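Conserved exported protein (Bacteroides fragilis, PDB 3CLW) is of unestablished function but probably hydrolyses O-glycosidic bonds, like the family 30 glycoside hydrolases. Local coordinates at residues Ala74-Asn79 and Ser131-Phe135; Phe201-Leu207 and Lys246-Ile251; Asp215-Ser219 and Phe267-Phe271; Lys391-Ala397 and Thr467-Leu473. Numbering follows the deposited sequence.

Contact 1 of 4, residues Ala74-Asn79 and Ser131-Phe135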
loop_
_atom_site.group_PDB
_atom_site.type_symbol
_atom_site.label_atom_id
_atom_site.label_comp_id
_atom_site.label_asym_id
_atom_site.label_seq_id
_atom_site.Cartn_x
_atom_site.Cartn_y
_atom_site.Cartn_z
ATOM N N ALA A 74 10.315 0.116 -17.147
ATOM C CA ALA A 74 11.386 1.035 -17.499
ATOM C C ALA A 74 12.254 0.345 -18.538
ATOM O O ALA A 74 13.240 0.916 -19.010
ATOM C CB ALA A 74 12.198 1.393 -16.242
ATOM N N GLY A 75 11.888 -0.899 -18.881
ATOM C CA GLY A 75 12.509 -1.618 -19.981
ATOM C C GLY A 75 13.790 -2.358 -19.648
ATOM O O GLY A 75 14.624 -2.594 -20.518
ATOM N N SER A 76 13.970 -2.734 -18.397
ATOM C CA SER A 76 15.112 -3.551 -18.070
ATOM C C SER A 76 15.031 -4.923 -18.793
ATOM O O SER A 76 16.026 -5.606 -18.942
ATOM C CB SER A 76 15.217 -3.741 -16.559
ATOM O OG SER A 76 14.012 -4.208 -16.013
ATOM N N TYR A 77 13.849 -5.291 -19.266
ATOM C CA TYR A 77 13.695 -6.495 -20.064
ATOM C C TYR A 77 14.249 -6.321 -21.484
ATOM O O TYR A 77 15.052 -7.138 -21.932
ATOM C CB TYR A 77 12.230 -6.974 -20.099
ATOM C CG TYR A 77 12.028 -8.153 -21.035
ATOM C CD1 TYR A 77 12.286 -9.455 -20.601
ATOM C CD2 TYR A 77 11.604 -7.967 -22.362
ATOM C CE1 TYR A 77 12.112 -10.547 -21.438
ATOM C CE2 TYR A 77 11.443 -9.042 -23.208
ATOM C CZ TYR A 77 11.702 -10.354 -22.736
ATOM O OH TYR A 77 11.529 -11.479 -23.574
ATOM N N GLU A 78 13.818 -5.290 -22.219
ATOM C CA GLU A 78 14.412 -5.019 -23.553
ATOM C C GLU A 78 15.936 -4.775 -23.463
ATOM O O GLU A 78 16.655 -5.068 -24.393
ATOM C CB GLU A 78 13.779 -3.786 -24.227
ATOM C CG GLU A 78 12.339 -3.943 -24.695
ATOM C CD GLU A 78 11.325 -3.575 -23.613
ATOM O OE1 GLU A 78 11.705 -3.544 -22.404
ATOM O OE2 GLU A 78 10.149 -3.309 -23.978
ATOM N N ASN A 79 16.400 -4.214 -22.346
ATOM C CA ASN A 79 17.782 -3.765 -22.197
ATOM C C ASN A 79 18.599 -4.813 -21.459
ATOM O O ASN A 79 19.669 -4.513 -20.955
ATOM C CB ASN A 79 17.817 -2.460 -21.381
ATOM C CG ASN A 79 19.148 -1.731 -21.471
ATOM O OD1 ASN A 79 19.742 -1.628 -22.527
ATOM N ND2 ASN A 79 19.564 -1.154 -20.375
ATOM N N SER A 131 12.097 3.245 -12.174
ATOM C CA SER A 131 13.156 3.900 -12.921
ATOM C C SER A 131 12.501 4.551 -14.115
ATOM O O SER A 131 11.394 4.144 -14.537
ATOM C CB SER A 131 14.236 2.877 -13.366
ATOM O OG SER A 131 15.067 3.361 -14.422
ATOM N N ALA A 132 13.177 5.570 -14.642
ATOM C CA ALA A 132 12.852 6.145 -15.934
ATOM C C ALA A 132 13.311 5.138 -16.965
ATOM O O ALA A 132 14.148 4.300 -16.660
ATOM C CB ALA A 132 13.559 7.510 -16.108
ATOM N N PRO A 133 12.744 5.194 -18.180
ATOM C CA PRO A 133 13.142 4.251 -19.236
ATOM C C PRO A 133 14.661 4.188 -19.390
ATOM O O PRO A 133 15.317 5.219 -19.273
ATOM C CB PRO A 133 12.444 4.798 -20.492
ATOM C CG PRO A 133 11.233 5.482 -19.950
ATOM C CD PRO A 133 11.664 6.098 -18.628
ATOM N N TYR A 134 15.213 2.983 -19.605
ATOM C CA TYR A 134 16.669 2.837 -19.590
ATOM C C TYR A 134 17.418 3.890 -20.435
ATOM O O TYR A 134 18.458 4.386 -20.027
ATOM C CB TYR A 134 17.110 1.414 -19.949
ATOM C CG TYR A 134 16.740 0.957 -21.311
ATOM C CD1 TYR A 134 15.447 0.448 -21.583
ATOM C CD2 TYR A 134 17.656 0.993 -22.347
ATOM C CE1 TYR A 134 15.097 0.009 -22.837
ATOM C CE2 TYR A 134 17.292 0.570 -23.627
ATOM C CZ TYR A 134 16.030 0.075 -23.860
ATOM O OH TYR A 134 15.678 -0.380 -25.135
ATOM N N PHE A 135 16.882 4.203 -21.600
ATOM C CA PHE A 135 17.516 5.086 -22.559
ATOM C C PHE A 135 17.498 6.575 -22.178
ATOM O O PHE A 135 18.098 7.391 -22.879
ATOM C CB PHE A 135 16.903 4.878 -23.962
ATOM C CG PHE A 135 15.389 4.826 -23.975
ATOM C CD1 PHE A 135 14.720 3.601 -23.901
ATOM C CD2 PHE A 135 14.629 6.008 -24.060
ATOM C CE1 PHE A 135 13.345 3.544 -23.919
ATOM C CE2 PHE A 135 13.249 5.952 -24.073
ATOM C CZ PHE A 135 12.612 4.719 -23.995
#

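Contact 2 of 4, residues Phe201-Leu207 and Lys246-Ile251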
loop_
_atom_site.group_PDB
_atom_site.type_symbol
_atom_site.label_atom_id
_atom_site.label_comp_id
_atom_site.label_asym_id
_atom_site.label_seq_id
_atom_site.Cartn_x
_atom_site.Cartn_y
_atom_site.Cartn_z
ATOM N N PHE A 201 18.046 6.415 -6.550
ATOM C CA PHE A 201 18.187 7.507 -5.593
ATOM C C PHE A 201 17.627 8.778 -6.222
ATOM O O PHE A 201 17.643 8.927 -7.436
ATOM C CB PHE A 201 19.677 7.705 -5.269
ATOM C CG PHE A 201 19.958 8.887 -4.372
ATOM C CD1 PHE A 201 19.692 8.819 -3.002
ATOM C CD2 PHE A 201 20.492 10.056 -4.890
ATOM C CE1 PHE A 201 19.960 9.894 -2.176
ATOM C CE2 PHE A 201 20.763 11.144 -4.054
ATOM C CZ PHE A 201 20.496 11.053 -2.701
ATOM N N ALA A 202 17.122 9.688 -5.415
ATOM C CA ALA A 202 16.810 11.018 -5.930
ATOM C C ALA A 202 16.802 12.046 -4.806
ATOM O O ALA A 202 16.436 11.720 -3.682
ATOM C CB ALA A 202 15.446 11.035 -6.703
ATOM N N THR A 203 17.192 13.276 -5.130
ATOM C CA THR A 203 17.204 14.366 -4.156
ATOM C C THR A 203 15.860 15.118 -4.176
ATOM O O THR A 203 15.042 14.910 -5.081
ATOM C CB THR A 203 18.336 15.390 -4.438
ATOM O OG1 THR A 203 17.991 16.147 -5.592
ATOM C CG2 THR A 203 19.701 14.705 -4.655
ATOM N N LYS A 204 15.631 15.966 -3.176
ATOM C CA LYS A 204 14.415 16.765 -3.167
ATOM C C LYS A 204 14.370 17.690 -4.382
ATOM O O LYS A 204 13.288 17.932 -4.927
ATOM C CB LYS A 204 14.219 17.539 -1.869
ATOM C CG LYS A 204 14.009 16.644 -0.674
ATOM C CD LYS A 204 13.645 17.446 0.551
ATOM C CE LYS A 204 14.840 18.194 1.187
ATOM N NZ LYS A 204 15.915 17.251 1.553
ATOM N N ALA A 205 15.534 18.172 -4.832
ATOM C CA ALA A 205 15.563 18.959 -6.063
ATOM C C ALA A 205 15.061 18.136 -7.245
ATOM O O ALA A 205 14.307 18.635 -8.075
ATOM C CB ALA A 205 16.957 19.559 -6.335
ATOM N N ASP A 206 15.470 16.873 -7.309
ATOM C CA ASP A 206 14.999 15.940 -8.337
ATOM C C ASP A 206 13.478 15.753 -8.244
ATOM O O ASP A 206 12.766 15.880 -9.226
ATOM C CB ASP A 206 15.724 14.601 -8.197
ATOM C CG ASP A 206 17.247 14.729 -8.367
ATOM O OD1 ASP A 206 17.716 15.612 -9.132
ATOM O OD2 ASP A 206 17.983 13.942 -7.731
ATOM N N LEU A 207 13.003 15.506 -7.032
ATOM C CA LEU A 207 11.604 15.263 -6.785
ATOM C C LEU A 207 10.759 16.461 -7.186
ATOM O O LEU A 207 9.692 16.307 -7.804
ATOM C CB LEU A 207 11.385 14.914 -5.303
ATOM C CG LEU A 207 11.946 13.549 -4.882
ATOM C CD1 LEU A 207 11.815 13.343 -3.380
ATOM C CD2 LEU A 207 11.289 12.388 -5.645
ATOM N N LYS A 246 22.378 16.296 -0.087
ATOM C CA LYS A 246 21.682 15.532 -1.120
ATOM C C LYS A 246 20.501 14.680 -0.601
ATOM O O LYS A 246 19.583 14.391 -1.354
ATOM C CB LYS A 246 22.663 14.682 -1.954
ATOM C CG LYS A 246 23.328 13.539 -1.250
ATOM C CD LYS A 246 24.198 12.763 -2.236
ATOM C CE LYS A 246 24.731 11.461 -1.619
ATOM N NZ LYS A 246 25.834 10.785 -2.431
ATOM N N THR A 247 20.534 14.313 0.683
ATOM C CA THR A 247 19.539 13.424 1.282
ATOM C C THR A 247 18.101 13.941 1.162
ATOM O O THR A 247 17.795 15.028 1.659
ATOM C CB THR A 247 19.887 13.113 2.752
ATOM O OG1 THR A 247 21.185 12.532 2.796
ATOM C CG2 THR A 247 18.925 12.110 3.340
ATOM N N PRO A 248 17.205 13.143 0.509
ATOM C CA PRO A 248 15.778 13.483 0.490
ATOM C C PRO A 248 15.112 13.174 1.824
ATOM O O PRO A 248 14.132 12.415 1.882
ATOM C CB PRO A 248 15.227 12.602 -0.643
ATOM C CG PRO A 248 16.098 11.376 -0.576
ATOM C CD PRO A 248 17.477 11.897 -0.244
ATOM N N ASP A 249 15.649 13.750 2.897
ATOM C CA ASP A 249 14.975 13.750 4.181
ATOM C C ASP A 249 14.208 15.055 4.318
ATOM O O ASP A 249 14.072 15.819 3.342
ATOM C CB ASP A 249 15.962 13.546 5.344
ATOM C CG ASP A 249 16.917 14.736 5.535
ATOM O OD1 ASP A 249 17.634 14.742 6.563
ATOM O OD2 ASP A 249 16.959 15.645 4.663
ATOM N N ASP A 250 13.685 15.291 5.513
ATOM C CA ASP A 250 12.943 16.516 5.817
ATOM C C ASP A 250 11.788 16.783 4.853
ATOM O O ASP A 250 11.448 17.950 4.572
ATOM C CB ASP A 250 13.904 17.724 5.873
ATOM C CG ASP A 250 13.274 18.935 6.519
ATOM O OD1 ASP A 250 12.570 18.746 7.528
ATOM O OD2 ASP A 250 13.464 20.075 5.994
ATOM N N ILE A 251 11.187 15.697 4.346
ATOM C CA ILE A 251 10.125 15.775 3.337
ATOM C C ILE A 251 8.949 16.659 3.773
ATOM O O ILE A 251 8.515 17.531 3.023
ATOM C CB ILE A 251 9.605 14.354 2.902
ATOM C CG1 ILE A 251 10.716 13.546 2.198
ATOM C CG2 ILE A 251 8.325 14.461 2.063
ATOM C CD1 ILE A 251 11.263 14.131 0.871
HETATM O O HOH W 1 17.599 16.470 -0.821
#

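Contact 3 of 4, residues Asp215-Ser219 and Phe267-Phe271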
loop_
_atom_site.group_PDB
_atom_site.type_symbol
_atom_site.label_atom_id
_atom_site.label_comp_id
_atom_site.label_asym_id
_atom_site.label_seq_id
_atom_site.Cartn_x
_atom_site.Cartn_y
_atom_site.Cartn_z
ATOM N N ASP A 215 3.215 18.047 -13.394
ATOM C CA ASP A 215 2.158 19.054 -13.289
ATOM C C ASP A 215 1.860 19.677 -14.647
ATOM O O ASP A 215 0.726 19.721 -15.067
ATOM C CB ASP A 215 2.541 20.116 -12.270
ATOM C CG ASP A 215 1.461 21.164 -12.090
ATOM O OD1 ASP A 215 0.432 20.869 -11.437
ATOM O OD2 ASP A 215 1.661 22.295 -12.595
ATOM N N LYS A 216 2.892 20.133 -15.335
ATOM C CA LYS A 216 2.757 20.739 -16.649
ATOM C C LYS A 216 2.202 19.752 -17.694
ATOM O O LYS A 216 1.298 20.077 -18.470
ATOM C CB LYS A 216 4.132 21.262 -17.070
ATOM C CG LYS A 216 4.207 21.926 -18.434
ATOM C CD LYS A 216 5.685 22.258 -18.694
ATOM C CE LYS A 216 5.914 23.109 -19.946
ATOM N NZ LYS A 216 7.138 24.002 -19.750
ATOM N N ALA A 217 2.761 18.548 -17.718
ATOM C CA ALA A 217 2.322 17.500 -18.645
ATOM C C ALA A 217 0.841 17.088 -18.423
ATOM O O ALA A 217 0.089 16.885 -19.386
ATOM C CB ALA A 217 3.285 16.299 -18.524
ATOM N N ILE A 218 0.410 17.002 -17.167
ATOM C CA ILE A 218 -0.990 16.640 -16.867
ATOM C C ILE A 218 -1.970 17.725 -17.345
ATOM O O ILE A 218 -3.092 17.411 -17.777
ATOM C CB ILE A 218 -1.214 16.373 -15.348
ATOM C CG1 ILE A 218 -0.601 15.028 -14.931
ATOM C CG2 ILE A 218 -2.748 16.463 -14.953
ATOM C CD1 ILE A 218 -0.457 14.852 -13.395
ATOM N N SER A 219 -1.533 18.992 -17.243
ATOM C CA SER A 219 -2.341 20.138 -17.636
ATOM C C SER A 219 -2.477 20.163 -19.143
ATOM O O SER A 219 -3.590 20.328 -19.645
ATOM C CB SER A 219 -1.761 21.464 -17.079
ATOM O OG SER A 219 -1.979 21.568 -15.679
ATOM N N PHE A 267 1.585 23.376 -6.834
ATOM C CA PHE A 267 1.295 22.689 -8.078
ATOM C C PHE A 267 -0.135 22.174 -8.087
ATOM O O PHE A 267 -0.545 21.434 -7.202
ATOM C CB PHE A 267 2.318 21.603 -8.341
ATOM C CG PHE A 267 3.701 22.144 -8.632
ATOM C CD1 PHE A 267 3.966 22.834 -9.823
ATOM C CD2 PHE A 267 4.722 22.005 -7.709
ATOM C CE1 PHE A 267 5.247 23.351 -10.088
ATOM C CE2 PHE A 267 6.002 22.509 -7.982
ATOM C CZ PHE A 267 6.256 23.173 -9.170
ATOM N N LYS A 268 -0.887 22.654 -9.068
ATOM C CA LYS A 268 -2.308 22.338 -9.300
ATOM C C LYS A 268 -2.588 20.820 -9.326
ATOM O O LYS A 268 -3.600 20.357 -8.811
ATOM C CB LYS A 268 -2.690 22.963 -10.651
ATOM C CG LYS A 268 -4.126 22.820 -11.117
ATOM C CD LYS A 268 -4.229 23.063 -12.642
ATOM C CE LYS A 268 -5.694 22.882 -13.162
ATOM N NZ LYS A 268 -5.832 22.600 -14.677
ATOM N N ASN A 269 -1.693 20.051 -9.938
ATOM C CA ASN A 269 -1.978 18.629 -10.186
ATOM C C ASN A 269 -1.336 17.698 -9.173
ATOM O O ASN A 269 -1.344 16.474 -9.353
ATOM C CB ASN A 269 -1.616 18.237 -11.622
ATOM C CG ASN A 269 -2.430 18.983 -12.632
ATOM O OD1 ASN A 269 -3.657 18.977 -12.557
ATOM N ND2 ASN A 269 -1.765 19.626 -13.590
ATOM N N LEU A 270 -0.785 18.294 -8.112
ATOM C CA LEU A 270 -0.264 17.532 -6.984
ATOM C C LEU A 270 -1.425 16.900 -6.245
ATOM O O LEU A 270 -2.414 17.576 -5.944
ATOM C CB LEU A 270 0.488 18.429 -6.010
ATOM C CG LEU A 270 1.167 17.724 -4.808
ATOM C CD1 LEU A 270 2.502 17.059 -5.169
ATOM C CD2 LEU A 270 1.333 18.709 -3.606
ATOM N N PHE A 271 -1.303 15.609 -5.949
ATOM C CA PHE A 271 -2.164 14.997 -4.966
ATOM C C PHE A 271 -1.701 15.469 -3.595
ATOM O O PHE A 271 -0.538 15.239 -3.213
ATOM C CB PHE A 271 -2.085 13.474 -5.068
ATOM C CG PHE A 271 -2.962 12.756 -4.087
ATOM C CD1 PHE A 271 -4.215 13.281 -3.720
ATOM C CD2 PHE A 271 -2.569 11.514 -3.565
ATOM C CE1 PHE A 271 -5.037 12.593 -2.823
ATOM C CE2 PHE A 271 -3.388 10.834 -2.656
ATOM C CZ PHE A 271 -4.607 11.390 -2.280
HETATM O O HOH W 2 0.382 24.417 -11.066
#

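Contact 4 of 4, residues Lys391-Ala397 and Thr467-Leu473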
loop_
_atom_site.group_PDB
_atom_site.type_symbol
_atom_site.label_atom_id
_atom_site.label_comp_id
_atom_site.label_asym_id
_atom_site.label_seq_id
_atom_site.Cartn_x
_atom_site.Cartn_y
_atom_site.Cartn_z
ATOM N N LYS A 391 -2.563 -15.288 6.744
ATOM C CA LYS A 391 -3.426 -14.595 7.701
ATOM C C LYS A 391 -3.375 -13.055 7.517
ATOM O O LYS A 391 -4.271 -12.331 7.993
ATOM C CB LYS A 391 -3.073 -14.995 9.132
ATOM C CG LYS A 391 -3.404 -16.476 9.446
ATOM C CD LYS A 391 -4.918 -16.671 9.538
ATOM C CE LYS A 391 -5.282 -18.137 9.747
ATOM N NZ LYS A 391 -6.766 -18.259 9.910
ATOM N N MET A 392 -2.316 -12.590 6.845
ATOM C CA MET A 392 -2.114 -11.204 6.505
ATOM C C MET A 392 -3.185 -10.817 5.515
ATOM O O MET A 392 -3.686 -9.708 5.571
ATOM C CB MET A 392 -0.705 -10.952 5.939
ATOM C CG MET A 392 0.417 -10.895 7.027
ATOM S SD MET A 392 2.136 -10.950 6.509
ATOM C CE MET A 392 2.247 -12.674 5.954
ATOM N N LEU A 393 -3.575 -11.731 4.626
ATOM C CA LEU A 393 -4.643 -11.385 3.708
ATOM C C LEU A 393 -5.903 -11.120 4.513
ATOM O O LEU A 393 -6.570 -10.117 4.325
ATOM C CB LEU A 393 -4.877 -12.477 2.639
ATOM C CG LEU A 393 -5.892 -12.141 1.524
ATOM C CD1 LEU A 393 -5.640 -12.931 0.244
ATOM C CD2 LEU A 393 -7.315 -12.416 1.981
ATOM N N TRP A 394 -6.226 -12.035 5.415
ATOM C CA TRP A 394 -7.467 -11.948 6.178
ATOM C C TRP A 394 -7.521 -10.784 7.196
ATOM O O TRP A 394 -8.561 -10.131 7.370
ATOM C CB TRP A 394 -7.804 -13.331 6.751
ATOM C CG TRP A 394 -7.915 -14.313 5.608
ATOM C CD1 TRP A 394 -7.059 -15.360 5.318
ATOM C CD2 TRP A 394 -8.897 -14.292 4.545
ATOM N NE1 TRP A 394 -7.496 -15.998 4.177
ATOM C CE2 TRP A 394 -8.592 -15.347 3.673
ATOM C CE3 TRP A 394 -10.002 -13.463 4.251
ATOM C CZ2 TRP A 394 -9.365 -15.626 2.534
ATOM C CZ3 TRP A 394 -10.741 -13.715 3.131
ATOM C CH2 TRP A 394 -10.420 -14.790 2.268
ATOM N N THR A 395 -6.400 -10.478 7.819
ATOM C CA THR A 395 -6.384 -9.366 8.772
ATOM C C THR A 395 -6.465 -8.024 8.044
ATOM O O THR A 395 -7.073 -7.084 8.566
ATOM C CB THR A 395 -5.168 -9.392 9.714
ATOM O OG1 THR A 395 -3.958 -9.306 8.953
ATOM C CG2 THR A 395 -5.169 -10.681 10.550
ATOM N N THR A 396 -5.883 -7.945 6.846
ATOM C CA THR A 396 -6.082 -6.759 5.983
ATOM C C THR A 396 -7.559 -6.628 5.628
ATOM O O THR A 396 -8.144 -5.550 5.738
ATOM C CB THR A 396 -5.255 -6.813 4.682
ATOM O OG1 THR A 396 -3.872 -6.931 5.001
ATOM C CG2 THR A 396 -5.446 -5.547 3.858
ATOM N N ALA A 397 -8.152 -7.747 5.232
ATOM C CA ALA A 397 -9.569 -7.795 4.859
ATOM C C ALA A 397 -10.514 -7.319 5.961
ATOM O O ALA A 397 -11.539 -6.751 5.652
ATOM C CB ALA A 397 -9.960 -9.224 4.353
ATOM N N THR A 467 -11.001 -13.166 12.426
ATOM C CA THR A 467 -9.754 -13.794 11.982
ATOM C C THR A 467 -8.904 -14.232 13.193
ATOM O O THR A 467 -8.556 -13.435 14.059
ATOM C CB THR A 467 -8.915 -12.846 11.081
ATOM O OG1 THR A 467 -9.695 -12.434 9.963
ATOM C CG2 THR A 467 -7.655 -13.548 10.559
ATOM N N THR A 468 -8.597 -15.519 13.248
ATOM C CA THR A 468 -7.780 -16.069 14.306
ATOM C C THR A 468 -6.800 -17.065 13.692
ATOM O O THR A 468 -6.704 -17.194 12.455
ATOM C CB THR A 468 -8.634 -16.839 15.342
ATOM O OG1 THR A 468 -9.218 -17.979 14.704
ATOM C CG2 THR A 468 -9.717 -15.968 15.914
ATOM N N ILE A 469 -6.078 -17.771 14.562
ATOM C CA ILE A 469 -5.253 -18.907 14.136
ATOM C C ILE A 469 -6.069 -19.940 13.344
ATOM O O ILE A 469 -5.541 -20.553 12.446
ATOM C CB ILE A 469 -4.463 -19.567 15.346
ATOM C CG1 ILE A 469 -3.435 -20.567 14.837
ATOM C CG2 ILE A 469 -5.403 -20.242 16.321
ATOM C CD1 ILE A 469 -2.548 -21.176 15.912
ATOM N N ASP A 470 -7.353 -20.084 13.657
ATOM C CA ASP A 470 -8.249 -21.049 13.009
ATOM C C ASP A 470 -9.187 -20.483 11.919
ATOM O O ASP A 470 -9.770 -21.243 11.141
ATOM C CB ASP A 470 -9.181 -21.635 14.082
ATOM C CG ASP A 470 -8.466 -22.509 15.076
ATOM O OD1 ASP A 470 -7.545 -23.284 14.679
ATOM O OD2 ASP A 470 -8.819 -22.406 16.273
ATOM N N LYS A 471 -9.375 -19.159 11.899
ATOM C CA LYS A 471 -10.444 -18.536 11.119
ATOM C C LYS A 471 -9.926 -17.490 10.121
ATOM O O LYS A 471 -9.136 -16.608 10.485
ATOM C CB LYS A 471 -11.463 -17.907 12.078
ATOM C CG LYS A 471 -12.307 -18.928 12.876
ATOM C CD LYS A 471 -12.909 -18.374 14.186
ATOM C CE LYS A 471 -13.901 -19.385 14.847
ATOM N NZ LYS A 471 -13.353 -20.819 15.000
ATOM N N ASN A 472 -10.353 -17.603 8.859
ATOM C CA ASN A 472 -10.075 -16.584 7.851
ATOM C C ASN A 472 -11.295 -15.680 7.701
ATOM O O ASN A 472 -12.180 -15.966 6.913
ATOM C CB ASN A 472 -9.751 -17.212 6.496
ATOM C CG ASN A 472 -8.489 -18.120 6.525
ATOM O OD1 ASN A 472 -7.592 -17.983 7.370
ATOM N ND2 ASN A 472 -8.434 -19.049 5.575
ATOM N N LEU A 473 -11.347 -14.595 8.463
ATOM C CA LEU A 473 -12.469 -13.640 8.383
ATOM C C LEU A 473 -13.817 -14.354 8.255
ATOM O O LEU A 473 -14.536 -14.227 7.264
ATOM C CB LEU A 473 -12.246 -12.595 7.276
ATOM C CG LEU A 473 -13.053 -11.292 7.394
ATOM C CD1 LEU A 473 -12.791 -10.574 8.726
ATOM C CD2 LEU A 473 -12.723 -10.377 6.244
HETATM O O HOH W 3 -7.240 -21.083 9.595
#

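Contact 1 of 4, residues Ala74-Asn79 and Ser131-Phe135
Ala74 opens the contact with its carbonyl: Tyr134 N donates to Ala74 O at 2.9 Å, and Pro133 CA approaches the same oxygen at 3.3 Å as a CA-H...O contact. Its methyl group lies against the opposing backbone, with Ala74 CB 3.3 Å from Ser131 O and 3.5 Å from Ala132 O. At Gly75 the chain turns with positive phi, and a beta carbon here would collide with Tyr134 CD1; Gly75 O sits 3.3 Å from that atom. Ser76 and Tyr77 point away, Ser76 OG bonding to Glu198. Glu78 brings CB to 4.0 Å from Tyr134 OH, while its carboxylate forms a salt bridge with Lys106. Asn79 closes over the ring: its CB stands 3.5 Å from the Tyr134 centroid, nearly on the normal, a CH-pi contact, and its amide bonds to Glu84. The two segments belong to the loops that follow the neighbouring parallel strands 68-71 and 125-128, an arrangement characteristic of the beta-alpha loops at the C-terminal end of a TIM barrel.

Contact 2 of 4, residues Phe201-Leu207 and Lys246-Ile251
Lys204 NZ donates to Asp249 O at 2.9 Å, the one direct hydrogen bond between these segments of the TIM-barrel domain, where the start of helix 204-221 meets the loop that follows strand 226-232. A long salt bridge, Lys204 NZ to Asp249 OD2 at 3.7 Å, adds to it; the other carboxylate oxygen, Asp249 OD1, takes the backbone NH of Ile241. A water accepts from both Lys204 N (3.1 Å) and Lys204 NZ (3.0 Å) and donates weakly to Lys246 O (2.9 Å), so the lysine is tied to the loop at both its ends. The helix start is fixed by a capping box: Asp206 N donates to Thr203 OG1 at 3.1 Å, and Thr203 N to Asp206 OD2 at 2.8 Å.

Around this polar centre, Pro248, the middle residue of an inverse gamma turn, presents its ring to the helix start. Phe201 CE1 packs on Pro248 CD at 3.7 Å, and the aliphatic part of Lys204 covers the proline, with Lys204 CG 3.8 Å from Pro248 CA. Leu207 CD1 reaches Pro248 CB and Ile251 CD1, both at 4.4 Å, and both Leu207 and Ile251 also rest on Pro230 of strand 226-232. The closest approach to the proline ring is that of Ala202 O, 3.1 Å from Pro248 CG.

Contact 3 of 4, residues Asp215-Ser219 and Phe267-Phe271
Asn269 and Asp215 bury the most surface here and meet through both backbone and side chain. Asp215 OD1 accepts from Asn269 N at 2.7 Å. In return, the Asn269 amide reaches the helix: Asn269 ND2 donates to Asp215 O at 2.9 Å and to Ser219 OG, also at 2.9 Å. Asp215 O already receives the helical bond from Ser219 N (3.2 Å), so the asparagine shares an acceptor with the helix itself. Asn269, whose NH the aspartate takes, is the third residue of a type I beta turn from Phe267 to Leu270; the preceding NH, Lys268 N, is reached through a water that accepts from it (3.0 Å) and donates to Asp215 OD2 (2.9 Å).

This turn leads into strand 270-276, which pairs in parallel with strand 226-232, so the contact fastens helix 204-221 of the TIM barrel near the N-terminal start of a strand. Asn269 also bonds through its backbone to Ile227 on the adjoining strand.

Ile218 supplies apolar cover, its CG2 3.4 Å from Asn269 CG, and continues onto Ile227 and Val165. Phe267 turns its ring edge to the carboxylate, with CD1 3.6 Å from Asp215 OD2, and meets Tyr208 edge-to-face.

Contact 4 of 4, residues Lys391-Ala397 and Thr467-Leu473
Hydrogen bonds here centre on the ammonium group of Lys391, which extends from the start of helix 391-400 into the turn joining antiparallel strands 461-467 and 474-480, a beta hairpin connection. Lys391 NZ donates to Asn472 OD1 at 2.7 Å and to Thr468 O at 2.8 Å, and weakly to Lys471 O at 2.9 Å; a water accepts from Lys391 NZ at 2.9 Å and donates weakly to Ile469 O. One positive charge is thus surrounded by neutral oxygens of the turn. The turn is shaped from within as well: Thr468 N donates to Lys471 O at 3.0 Å, while Asp470 N donates to Thr468 OG1 at 3.0 Å, an ST turn.

Apolar packing flanks these bonds. Leu473 directs its side chain at the helix: Leu473 CD2 is 3.5 Å from Ala397 CB, and Leu473 CB 3.9 Å from Trp394 CE3. Thr467 fits beside these, its CG2 3.8 Å from both Trp394 CB and Thr395 CG2, while its hydroxyl bonds to Asn398.

The ring contact belongs to Trp394, about one helical turn on from Lys391, whose indole nitrogen bonds to Thr389. Asn472 lies over the indole face in a CH-pi contact, its CB 3.3 Å from the centroid of the Trp394 five-membered ring and 4° off the normal.

How the contacts relate
Contacts 1, 2 and 3 all belong to the TIM-barrel domain, whereas contact 4 lies on the opposite side of the chain's centre, about 38 to 40 Å from them between centres, and joins a helix to a hairpin of the C-terminal beta strands. Contacts 2 and 3 share helix 204-221, holding its start and a later turn, the centres of the two contacts lying about 19 Å apart, with segments that alternate along the chain. Contacts 1 and 2 are the more buried; 3 and 4 are partly exposed. A lysine ammonium meeting loop carbonyls recurs in 2 and 4, contact 3 relies on aspartate and asparagine, and contact 1 has a single backbone bond beside a covered tyrosine ring.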